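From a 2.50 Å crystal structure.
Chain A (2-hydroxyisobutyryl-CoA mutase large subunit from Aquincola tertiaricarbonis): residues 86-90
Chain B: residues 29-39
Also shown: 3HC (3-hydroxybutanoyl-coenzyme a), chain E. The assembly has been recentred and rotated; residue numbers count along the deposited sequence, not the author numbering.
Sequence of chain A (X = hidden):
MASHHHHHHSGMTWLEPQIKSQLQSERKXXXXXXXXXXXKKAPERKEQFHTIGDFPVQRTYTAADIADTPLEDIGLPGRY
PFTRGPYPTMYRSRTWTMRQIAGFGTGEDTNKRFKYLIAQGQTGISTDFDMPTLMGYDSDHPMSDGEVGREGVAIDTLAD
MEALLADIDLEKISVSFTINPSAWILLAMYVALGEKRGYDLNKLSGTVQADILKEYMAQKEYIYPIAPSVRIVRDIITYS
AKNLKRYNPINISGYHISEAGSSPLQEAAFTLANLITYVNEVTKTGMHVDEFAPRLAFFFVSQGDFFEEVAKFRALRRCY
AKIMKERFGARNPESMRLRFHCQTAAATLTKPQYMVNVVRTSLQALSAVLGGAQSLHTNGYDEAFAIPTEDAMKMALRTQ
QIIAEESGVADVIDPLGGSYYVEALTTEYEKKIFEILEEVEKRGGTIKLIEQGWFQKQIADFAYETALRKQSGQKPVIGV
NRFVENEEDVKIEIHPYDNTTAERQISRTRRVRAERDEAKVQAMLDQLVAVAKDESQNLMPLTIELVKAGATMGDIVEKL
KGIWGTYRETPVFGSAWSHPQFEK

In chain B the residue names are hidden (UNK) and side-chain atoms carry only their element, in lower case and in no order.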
# COMPACT_ATOMS: atom_id res chain seq x y z
N PRO A 86 -10.59 -16.40 -13.71
CA PRO A 86 -11.70 -16.86 -14.57
C PRO A 86 -11.50 -16.61 -16.07
O PRO A 86 -12.17 -17.25 -16.89
CB PRO A 86 -12.90 -16.08 -14.02
CG PRO A 86 -12.31 -14.80 -13.54
CD PRO A 86 -10.95 -15.17 -12.97
N TYR A 87 -10.59 -15.67 -16.44
CA TYR A 87 -10.30 -15.31 -17.83
C TYR A 87 -8.84 -15.66 -18.19
O TYR A 87 -7.96 -15.58 -17.33
CB TYR A 87 -10.62 -13.82 -18.10
CG TYR A 87 -11.93 -13.31 -17.54
CD1 TYR A 87 -13.12 -14.00 -17.75
CD2 TYR A 87 -11.99 -12.10 -16.85
CE1 TYR A 87 -14.33 -13.54 -17.22
CE2 TYR A 87 -13.20 -11.60 -16.35
CZ TYR A 87 -14.37 -12.33 -16.55
OH TYR A 87 -15.56 -11.84 -16.06
N PRO A 88 -8.55 -16.07 -19.45
CA PRO A 88 -7.16 -16.44 -19.77
C PRO A 88 -6.20 -15.27 -19.98
O PRO A 88 -5.01 -15.50 -20.10
CB PRO A 88 -7.33 -17.23 -21.08
CG PRO A 88 -8.51 -16.60 -21.72
CD PRO A 88 -9.45 -16.28 -20.60
N THR A 89 -6.73 -14.05 -20.08
CA THR A 89 -5.99 -12.82 -20.40
C THR A 89 -5.98 -11.81 -19.27
O THR A 89 -5.08 -10.94 -19.22
CB THR A 89 -6.49 -12.27 -21.74
OG1 THR A 89 -5.85 -11.06 -22.06
CG2 THR A 89 -7.98 -12.15 -21.79
N MET A 90 -6.97 -11.94 -18.36
CA MET A 90 -7.17 -11.09 -17.19
C MET A 90 -6.89 -9.61 -17.44
O MET A 90 -7.40 -9.06 -18.42
CB MET A 90 -6.45 -11.65 -15.96
CG MET A 90 -6.98 -13.00 -15.50
SD MET A 90 -8.64 -12.96 -14.76
CE MET A 90 -8.35 -12.01 -13.32
N UNK B 29 -1.83 -25.46 -26.22
CA UNK B 29 -3.26 -25.74 -26.47
C UNK B 29 -4.10 -24.53 -26.02
O UNK B 29 -4.87 -23.98 -26.80
c UNK B 29 -3.69 -27.02 -25.72
c UNK B 29 -3.49 -28.35 -26.46
o UNK B 29 -3.88 -28.45 -27.66
o UNK B 29 -2.92 -29.29 -25.85
N UNK B 30 -3.92 -24.10 -24.76
CA UNK B 30 -4.55 -22.94 -24.11
C UNK B 30 -4.27 -21.62 -24.86
O UNK B 30 -5.16 -20.78 -24.95
c UNK B 30 -3.44 -20.60 -21.51
c UNK B 30 -2.21 -18.31 -20.48
n UNK B 30 -5.39 -20.20 -20.47
c UNK B 30 -3.53 -18.54 -20.14
c UNK B 30 -4.13 -19.70 -20.66
c UNK B 30 -4.36 -21.64 -21.85
c UNK B 30 -4.05 -22.88 -22.65
c UNK B 30 -2.10 -20.33 -21.83
c UNK B 30 -5.51 -21.37 -21.18
c UNK B 30 -1.50 -19.19 -21.32
N UNK B 31 -3.06 -21.47 -25.43
CA UNK B 31 -2.69 -20.28 -26.22
C UNK B 31 -3.53 -20.17 -27.53
O UNK B 31 -3.78 -19.06 -28.02
o UNK B 31 2.04 -19.44 -24.88
c UNK B 31 -1.17 -20.26 -26.53
c UNK B 31 1.21 -20.19 -25.45
c UNK B 31 -0.27 -19.83 -25.36
o UNK B 31 1.55 -21.24 -26.05
N UNK B 32 -3.96 -21.32 -28.07
CA UNK B 32 -4.72 -21.41 -29.32
C UNK B 32 -6.24 -21.54 -29.12
O UNK B 32 -7.00 -21.16 -30.01
c UNK B 32 -4.18 -22.56 -30.15
N UNK B 33 -6.67 -22.08 -27.96
CA UNK B 33 -8.08 -22.26 -27.66
C UNK B 33 -8.60 -21.05 -26.89
O UNK B 33 -9.03 -20.08 -27.53
n UNK B 33 -7.32 -25.84 -26.98
c UNK B 33 -7.87 -24.88 -27.72
o UNK B 33 -8.01 -25.03 -28.95
c UNK B 33 -8.37 -23.63 -26.97
N UNK B 34 -8.49 -21.05 -25.53
CA UNK B 34 -8.98 -20.00 -24.64
C UNK B 34 -8.40 -18.63 -24.90
O UNK B 34 -9.16 -17.65 -24.92
o UNK B 34 -10.27 -23.80 -22.85
c UNK B 34 -8.82 -20.40 -23.16
c UNK B 34 -9.80 -21.47 -22.67
o UNK B 34 -8.24 -23.13 -23.38
c UNK B 34 -9.40 -22.90 -22.98
N UNK B 35 -7.07 -18.55 -25.07
CA UNK B 35 -6.36 -17.29 -25.31
C UNK B 35 -6.72 -16.71 -26.68
O UNK B 35 -7.04 -15.52 -26.75
c UNK B 35 -4.10 -16.10 -25.36
c UNK B 35 -4.82 -17.40 -25.06
c UNK B 35 -4.54 -17.85 -23.63
N UNK B 36 -6.71 -17.55 -27.71
CA UNK B 36 -7.03 -17.18 -29.09
C UNK B 36 -8.41 -16.59 -29.26
O UNK B 36 -8.57 -15.61 -29.99
N UNK B 37 -9.42 -17.17 -28.56
CA UNK B 37 -10.83 -16.78 -28.56
C UNK B 37 -11.07 -15.42 -27.86
O UNK B 37 -11.80 -14.58 -28.39
c UNK B 37 -11.67 -17.86 -27.90
N UNK B 38 -10.43 -15.22 -26.70
CA UNK B 38 -10.48 -14.01 -25.89
C UNK B 38 -9.78 -12.82 -26.58
O UNK B 38 -10.33 -11.72 -26.60
c UNK B 38 -12.30 -14.02 -21.56
c UNK B 38 -12.97 -15.24 -21.64
c UNK B 38 -12.60 -16.16 -22.59
c UNK B 38 -11.60 -15.85 -23.52
c UNK B 38 -10.93 -14.63 -23.47
c UNK B 38 -9.87 -14.28 -24.49
c UNK B 38 -11.29 -13.72 -22.47
N UNK B 39 -8.59 -13.05 -27.17
CA UNK B 39 -7.87 -12.01 -27.91
C UNK B 39 -8.69 -11.47 -29.10
O UNK B 39 -8.54 -10.30 -29.45
c UNK B 39 -5.43 -12.67 -27.27
c UNK B 39 -5.04 -11.33 -26.67
c UNK B 39 -4.20 -13.41 -27.81
c UNK B 39 -6.49 -12.51 -28.37
N1A 3HC E . -10.82 -10.39 -21.78
C2A 3HC E . -12.04 -10.30 -22.62
N3A 3HC E . -13.20 -9.81 -21.87
C4A 3HC E . -13.11 -9.48 -20.55
C5A 3HC E . -11.96 -9.61 -19.86
C6A 3HC E . -10.85 -10.07 -20.47
N6A 3HC E . -9.74 -10.17 -19.74
N7A 3HC E . -12.20 -9.20 -18.61
C8A 3HC E . -13.48 -8.82 -18.54
N9A 3HC E . -14.04 -9.03 -19.72
C1B 3HC E . -15.45 -8.77 -20.15
C2B 3HC E . -16.45 -9.65 -19.42
O2B 3HC E . -16.63 -10.91 -20.07
C3B 3HC E . -17.71 -8.80 -19.47
O3B 3HC E . -18.38 -8.94 -20.74
P3B 3HC E . -19.97 -9.14 -20.90
O7A 3HC E . -20.52 -7.91 -20.29
O8A 3HC E . -20.13 -9.23 -22.37
O9A 3HC E . -20.21 -10.40 -20.16
C4B 3HC E . -17.18 -7.38 -19.36
O4B 3HC E . -15.80 -7.41 -19.82
C5B 3HC E . -17.31 -6.84 -17.92
O5B 3HC E . -16.33 -7.48 -17.07
P1A 3HC E . -16.71 -8.42 -15.80
O1A 3HC E . -18.05 -9.04 -15.96
O2A 3HC E . -15.56 -9.30 -15.52
O3A 3HC E . -16.69 -7.23 -14.66
P2A 3HC E . -17.97 -6.42 -14.06
O4A 3HC E . -17.45 -5.42 -13.12
O5A 3HC E . -18.89 -5.97 -15.14
O6A 3HC E . -18.70 -7.58 -13.27
CBP 3HC E . -19.37 -8.93 -11.37
CCP 3HC E . -18.20 -8.19 -12.06
CDP 3HC E . -19.75 -10.10 -12.29
CEP 3HC E . -18.89 -9.50 -10.04
CAP 3HC E . -20.61 -7.98 -11.18
OAP 3HC E . -21.78 -8.64 -10.66
C9P 3HC E . -20.34 -6.62 -10.48
O9P 3HC E . -19.99 -5.63 -11.12
N8P 3HC E . -20.61 -6.57 -9.17
C7P 3HC E . -20.47 -5.32 -8.41
C6P 3HC E . -21.08 -5.47 -7.03
C5P 3HC E . -20.86 -4.22 -6.16
O5P 3HC E . -20.17 -3.27 -6.53
N4P 3HC E . -21.49 -4.29 -4.98
C3P 3HC E . -21.41 -3.23 -3.99
C2P 3HC E . -21.69 -3.84 -2.64
S1P 3HC E . -21.52 -2.62 -1.30
C1 3HC E . -21.97 -3.71 0.05
O1 3HC E . -22.89 -4.53 -0.00
C2 3HC E . -21.08 -3.66 1.31
C3 3HC E . -21.39 -2.45 2.19
O3 3HC E . -21.23 -1.26 1.43
C4 3HC E . -22.80 -2.53 2.78

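Position 29 carries two side-chain carbons, the second bearing two oxygens, a short carboxylate beyond reach of chain A: Asp29(B). Position 30 has one carbon leading into fused five- and six-membered rings of eight carbons and one nitrogen, close to the Pro88(A) carbonyl, which can only be Trp30(B). Its CA-to-CB bond points sideways, yet the t rotamer brings the indole nearer, setting CZ2 3.4 Å from Pro88(A) O and NE1 3.6 Å from Pro88(A) CB. This is packing without a hydrogen bond across the contact; NE1 finds its partner elsewhere in the structure.

Position 31 shows three carbons ending in two oxygens and position 32 a single carbon; neither reaches chain A. They are Glu31(B) and Ala32(B). At position 33, two carbons end in one oxygen and one nitrogen, an amide clear of chain A: Asn33(B). It sits just before the next helix at the N-cap position, though its side chain makes no capping bond.

Position 34 again has three carbons and two terminal oxygens, its first carbon near the Pro88(A) ring: Glu34(B). CB points toward chain A and lies 4.1 Å from Pro88(A) CG, but the carboxylate end leads away. The backbone contributes too, with Glu34(B) O 3.4 Å from Pro88(A) CG. Position 35 has one carbon carrying two more, one branch against Pro88(A) CB: the beta-branched Val35(B), whose CG2 packs 3.8 Å from Pro88(A) CB.

Position 36 has no side-chain atoms: Gly36(B). An ideal CB here would come within 2.8 Å of Ala32(B) O, so the constraint lies within chain B. Position 37 has one carbon, too distant for contact: Ala37(B).

Position 38 has one carbon and a six-carbon ring without a hydroxyl, with the proline of chain A over one face: Phe38(B). Pro88(A) CD lies 3.4 Å from the centroid of the Phe38(B) ring, 4° off its normal, a CH-pi contact. Tyr87(A) CB approaches Phe38(B) CE2 at 3.9 Å and Thr89(A) CG2 approaches Phe38(B) CD2 at 3.7 Å. Position 39 has four carbons forked at the second, outside contact range: Leu39(B). Its end comes nearer, but CD2 stays 4.7 Å from Thr89(A) OG1.

The rule is a proline knob on a helical surface. Pro88(A), the most covered residue, meets Trp30(B), Glu34(B), Val35(B) and Phe38(B). No hydrogen bond crosses, so shape and apolar packing carry the fit. The coenzyme A ligand extends it: 3HC N1A lies at the edge of the Phe38(B) ring, 3.4 Å from CD2, and 3.3 Å from Thr89(A) CG2.

Chain B (29-39) DWEANEVGAFL
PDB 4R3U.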